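Local coordinates for FAA hydrolase family protein (Pseudomonas aeruginosa, PDB 6J5Y), which probably hydrolyses fumarylpyruvate, as a manganese-binding member of the fumarylacetoacetate hydrolase superfamily that also binds pyruvate, at residues A[9-17]-A[142-150]. Residues are numbered along the deposited sequence; the frame is centred on the assembly and turned at random.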
ATOM      1  N   PRO A   9      17.841   4.562  -4.901  1.00 28.54           N
ATOM      2  CA  PRO A   9      16.415   4.724  -4.634  1.00 28.08           C
ATOM      3  C   PRO A   9      15.668   3.474  -5.107  1.00 26.70           C
ATOM      4  O   PRO A   9      16.020   2.960  -6.136  1.00 25.77           O
ATOM      5  CB  PRO A   9      15.979   5.971  -5.425  1.00 29.37           C
ATOM      6  CG  PRO A   9      17.173   6.354  -6.304  1.00 28.76           C
ATOM      7  CD  PRO A   9      18.376   5.542  -5.854  1.00 29.88           C
ATOM      8  N   VAL A  10      14.699   2.993  -4.332  1.00 24.86           N
ATOM      9  CA  VAL A  10      13.768   1.925  -4.777  1.00 26.20           C
ATOM     10  C   VAL A  10      13.021   2.472  -5.983  1.00 24.76           C
ATOM     11  O   VAL A  10      12.485   3.603  -5.906  1.00 26.34           O
ATOM     12  CB  VAL A  10      12.797   1.470  -3.674  1.00 28.10           C
ATOM     13  CG1 VAL A  10      11.767   0.485  -4.227  1.00 28.20           C
ATOM     14  CG2 VAL A  10      13.556   0.882  -2.498  1.00 28.86           C
ATOM     15  N   SER A  11      12.996   1.719  -7.070  1.00 25.92           N
ATOM     16  CA  SER A  11      12.343   2.179  -8.316  1.00 27.12           C
ATOM     17  C   SER A  11      11.392   1.104  -8.816  1.00 23.15           C
ATOM     18  O   SER A  11      11.797  -0.029  -8.959  1.00 24.97           O
ATOM     19  CB  SER A  11      13.336   2.616  -9.327  1.00 30.09           C
ATOM     20  OG  SER A  11      14.479   1.788  -9.298  1.00 38.62           O
ATOM     21  N   LEU A  12      10.143   1.484  -9.013  1.00 23.80           N
ATOM     22  CA  LEU A  12       9.062   0.564  -9.426  1.00 24.33           C
ATOM     23  C   LEU A  12       9.293   0.243 -10.888  1.00 23.61           C
ATOM     24  O   LEU A  12       9.645   1.189 -11.605  1.00 21.91           O
ATOM     25  CB  LEU A  12       7.721   1.263  -9.262  1.00 22.75           C
ATOM     26  CG  LEU A  12       7.434   1.768  -7.850  1.00 24.44           C
ATOM     27  CD1 LEU A  12       5.993   2.268  -7.748  1.00 25.29           C
ATOM     28  CD2 LEU A  12       7.699   0.668  -6.839  1.00 23.67           C
ATOM     29  N   THR A  13       9.015  -0.994 -11.308  1.00 26.20           N
ATOM     30  CA  THR A  13       8.910  -1.321 -12.751  1.00 28.05           C
ATOM     31  C   THR A  13       7.616  -0.675 -13.247  1.00 26.59           C
ATOM     32  O   THR A  13       6.664  -0.492 -12.421  1.00 23.57           O
ATOM     33  CB  THR A  13       9.034  -2.824 -13.047  1.00 29.16           C
ATOM     34  OG1 THR A  13       7.864  -3.487 -12.578  1.00 43.16           O
ATOM     35  CG2 THR A  13      10.274  -3.449 -12.455  1.00 28.08           C
ATOM     36  N   ILE A  14       7.644  -0.207 -14.494  1.00 25.09           N
ATOM     37  CA  ILE A  14       6.518   0.494 -15.166  1.00 26.63           C
ATOM     38  C   ILE A  14       6.035  -0.444 -16.271  1.00 26.91           C
ATOM     39  O   ILE A  14       6.869  -0.854 -17.120  1.00 28.08           O
ATOM     40  CB  ILE A  14       6.923   1.884 -15.719  1.00 27.11           C
ATOM     41  CG1 ILE A  14       7.412   2.833 -14.616  1.00 28.25           C
ATOM     42  CG2 ILE A  14       5.750   2.463 -16.501  1.00 25.39           C
ATOM     43  CD1 ILE A  14       7.878   4.226 -15.071  1.00 27.88           C
ATOM     44  N   HIS A  15       4.767  -0.821 -16.211  1.00 28.58           N
ATOM     45  CA  HIS A  15       4.150  -1.847 -17.079  1.00 30.15           C
ATOM     46  C   HIS A  15       4.435  -1.443 -18.532  1.00 32.87           C
ATOM     47  O   HIS A  15       4.166  -0.284 -18.874  1.00 30.87           O
ATOM     48  CB  HIS A  15       2.669  -2.010 -16.726  1.00 30.89           C
ATOM     49  CG  HIS A  15       1.909  -2.768 -17.763  1.00 34.26           C
ATOM     50  ND1 HIS A  15       1.962  -4.149 -17.865  1.00 33.80           N
ATOM     51  CD2 HIS A  15       1.091  -2.342 -18.748  1.00 33.74           C
ATOM     52  CE1 HIS A  15       1.207  -4.534 -18.872  1.00 35.79           C
ATOM     53  NE2 HIS A  15       0.666  -3.439 -19.432  1.00 35.51           N
ATOM     54  N   GLY A  16       5.069  -2.327 -19.302  1.00 34.11           N
ATOM     55  CA  GLY A  16       5.302  -2.151 -20.751  1.00 39.74           C
ATOM     56  C   GLY A  16       6.401  -1.145 -21.068  1.00 43.42           C
ATOM     57  O   GLY A  16       6.389  -0.620 -22.188  1.00 46.54           O
ATOM     58  N   SER A  17       7.313  -0.867 -20.125  1.00 40.92           N
ATOM     59  CA  SER A  17       8.372   0.169 -20.256  1.00 38.23           C
ATOM     60  C   SER A  17       9.687  -0.361 -19.689  1.00 37.80           C
ATOM     61  O   SER A  17       9.627  -1.268 -18.823  1.00 32.71           O
ATOM     62  CB  SER A  17       7.954   1.442 -19.572  1.00 38.64           C
ATOM     63  OG  SER A  17       8.954   2.433 -19.713  1.00 35.59           O
ATOM     64  N   ILE A 142       5.020  -4.565  -3.867  1.00 19.08           N
ATOM     65  CA  ILE A 142       4.219  -3.819  -4.873  1.00 19.71           C
ATOM     66  C   ILE A 142       4.495  -4.376  -6.272  1.00 20.68           C
ATOM     67  O   ILE A 142       5.641  -4.772  -6.530  1.00 20.47           O
ATOM     68  CB  ILE A 142       4.547  -2.317  -4.770  1.00 21.26           C
ATOM     69  CG1 ILE A 142       3.589  -1.476  -5.601  1.00 22.62           C
ATOM     70  CG2 ILE A 142       6.001  -2.051  -5.151  1.00 22.32           C
ATOM     71  CD1 ILE A 142       3.771   0.010  -5.388  1.00 24.90           C
ATOM     72  N   GLY A 143       3.467  -4.386  -7.128  1.00 18.40           N
ATOM     73  CA  GLY A 143       3.571  -4.837  -8.521  1.00 20.98           C
ATOM     74  C   GLY A 143       4.104  -3.731  -9.424  1.00 20.62           C
ATOM     75  O   GLY A 143       4.366  -2.618  -8.964  1.00 21.18           O
ATOM     76  N   PRO A 144       4.216  -4.006 -10.741  1.00 22.80           N
ATOM     77  CA  PRO A 144       4.497  -2.975 -11.736  1.00 23.22           C
ATOM     78  C   PRO A 144       3.530  -1.784 -11.681  1.00 22.96           C
ATOM     79  O   PRO A 144       2.376  -1.922 -11.302  1.00 25.46           O
ATOM     80  CB  PRO A 144       4.407  -3.699 -13.088  1.00 24.20           C
ATOM     81  CG  PRO A 144       3.806  -5.048 -12.793  1.00 24.15           C
ATOM     82  CD  PRO A 144       4.105  -5.342 -11.344  1.00 24.27           C
ATOM     83  N   LEU A 145       4.049  -0.614 -12.016  1.00 23.05           N
ATOM     84  CA  LEU A 145       3.277   0.644 -11.989  1.00 23.24           C
ATOM     85  C   LEU A 145       2.563   0.815 -13.332  1.00 22.54           C
ATOM     86  O   LEU A 145       3.244   0.841 -14.356  1.00 21.51           O
ATOM     87  CB  LEU A 145       4.225   1.803 -11.693  1.00 21.30           C
ATOM     88  CG  LEU A 145       3.545   3.139 -11.412  1.00 23.39           C
ATOM     89  CD1 LEU A 145       2.540   3.028 -10.278  1.00 22.77           C
ATOM     90  CD2 LEU A 145       4.589   4.193 -11.105  1.00 25.42           C
ATOM     91  N   TYR A 146       1.236   0.942 -13.325  1.00 22.44           N
ATOM     92  CA  TYR A 146       0.454   1.180 -14.573  1.00 22.66           C
ATOM     93  C   TYR A 146       0.214   2.674 -14.754  1.00 22.23           C
ATOM     94  O   TYR A 146      -0.452   3.299 -13.921  1.00 21.50           O
ATOM     95  CB  TYR A 146      -0.866   0.408 -14.544  1.00 23.98           C
ATOM     96  CG  TYR A 146      -0.703  -1.077 -14.762  1.00 26.35           C
ATOM     97  CD1 TYR A 146      -0.116  -1.879 -13.802  1.00 25.08           C
ATOM     98  CD2 TYR A 146      -1.151  -1.682 -15.928  1.00 28.18           C
ATOM     99  CE1 TYR A 146       0.034  -3.240 -13.992  1.00 26.49           C
ATOM    100  CE2 TYR A 146      -1.021  -3.046 -16.132  1.00 28.08           C
ATOM    101  CZ  TYR A 146      -0.408  -3.821 -15.166  1.00 27.79           C
ATOM    102  OH  TYR A 146      -0.253  -5.152 -15.370  1.00 26.63           O
ATOM    103  N   PRO A 147       0.728   3.310 -15.833  1.00 22.15           N
ATOM    104  CA  PRO A 147       0.457   4.731 -16.069  1.00 23.09           C
ATOM    105  C   PRO A 147      -1.034   5.043 -16.264  1.00 26.26           C
ATOM    106  O   PRO A 147      -1.717   4.294 -16.985  1.00 24.97           O
ATOM    107  CB  PRO A 147       1.208   5.067 -17.362  1.00 22.86           C
ATOM    108  CG  PRO A 147       2.210   3.942 -17.541  1.00 24.13           C
ATOM    109  CD  PRO A 147       1.641   2.735 -16.832  1.00 23.03           C
ATOM    110  N   ALA A 148      -1.500   6.158 -15.684  1.00 27.54           N
ATOM    111  CA  ALA A 148      -2.856   6.702 -15.926  1.00 28.50           C
ATOM    112  C   ALA A 148      -2.989   7.081 -17.415  1.00 30.49           C
ATOM    113  O   ALA A 148      -4.121   7.123 -17.919  1.00 28.92           O
ATOM    114  CB  ALA A 148      -3.126   7.845 -14.981  1.00 27.87           C
ATOM    115  N   SER A 149      -1.875   7.276 -18.126  1.00 32.15           N
ATOM    116  CA  SER A 149      -1.888   7.440 -19.608  1.00 35.67           C
ATOM    117  C   SER A 149      -2.434   6.159 -20.244  1.00 37.28           C
ATOM    118  O   SER A 149      -3.115   6.273 -21.271  1.00 47.90           O
ATOM    119  CB  SER A 149      -0.528   7.812 -20.155  1.00 33.96           C
ATOM    120  OG  SER A 149       0.328   6.675 -20.186  1.00 37.46           O
ATOM    121  N   GLN A 150      -2.183   4.986 -19.647  1.00 41.20           N
ATOM    122  CA  GLN A 150      -2.771   3.691 -20.095  1.00 39.78           C
ATOM    123  C   GLN A 150      -4.157   3.507 -19.461  1.00 40.88           C
ATOM    124  O   GLN A 150      -5.126   3.389 -20.229  1.00 40.37           O
ATOM    125  CB  GLN A 150      -1.886   2.488 -19.772  1.00 41.43           C
ATOM    126  CG  GLN A 150      -0.607   2.404 -20.606  1.00 45.78           C
ATOM    127  CD  GLN A 150       0.368   1.361 -20.092  1.00 48.99           C
ATOM    128  OE1 GLN A 150       1.584   1.476 -20.260  1.00 46.63           O
ATOM    129  NE2 GLN A 150      -0.152   0.344 -19.421  1.00 39.97           N
TER
HETATM  130  O   HOH W   1       7.111  -2.408  -9.377  1.00 22.18           O
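Ile14 and Leu145 form a single parallel beta bridge, with their CA atoms 4.5 Å apart, in which both backbone polar groups of Leu145 are used: its N donates to Thr13 O (2.6 Å) and its O accepts from His15 N (2.9 Å). Before the bridge the chains diverge, and a water spans Thr13 N and Gly143 O through two weak hydrogen bonds. The His15 imidazole makes an offset stack on the phenol ring of Tyr146, the centroids 4.2 Å apart and the planes 13° from parallel. CB of His15 sits squarely over the centre of the Tyr146 ring in a CH-pi contact, and the CG position anti to the backbone N (chi1 166°) carries the imidazole on over the CE2 and CZ side, with Tyr146 CE2 beneath the centre of the imidazole. The bridge fastens the N-terminal hairpin of strands 11-13 and 20-22 to the end of strand 140-147, part of the large mixed sheet of the FAH fold; the type II turn from Ile14 to Ser17 begins at the bridge itself. On the buried side, CD2 of Leu12 meets Ile142 CG2 at 3.6 Å, the two side chains crossing nearly at right angles, and CD1 of Leu12 lies 4.1 Å from Leu145 CD2. Phe21 and Val59 also pack against Leu12. Farther along, Ile14 CG2 rests 4.0 Å from CG of Pro147, the N-cap residue of helix 148-151, and Trp106 touches Ile14, Leu145 and Pro147 alike.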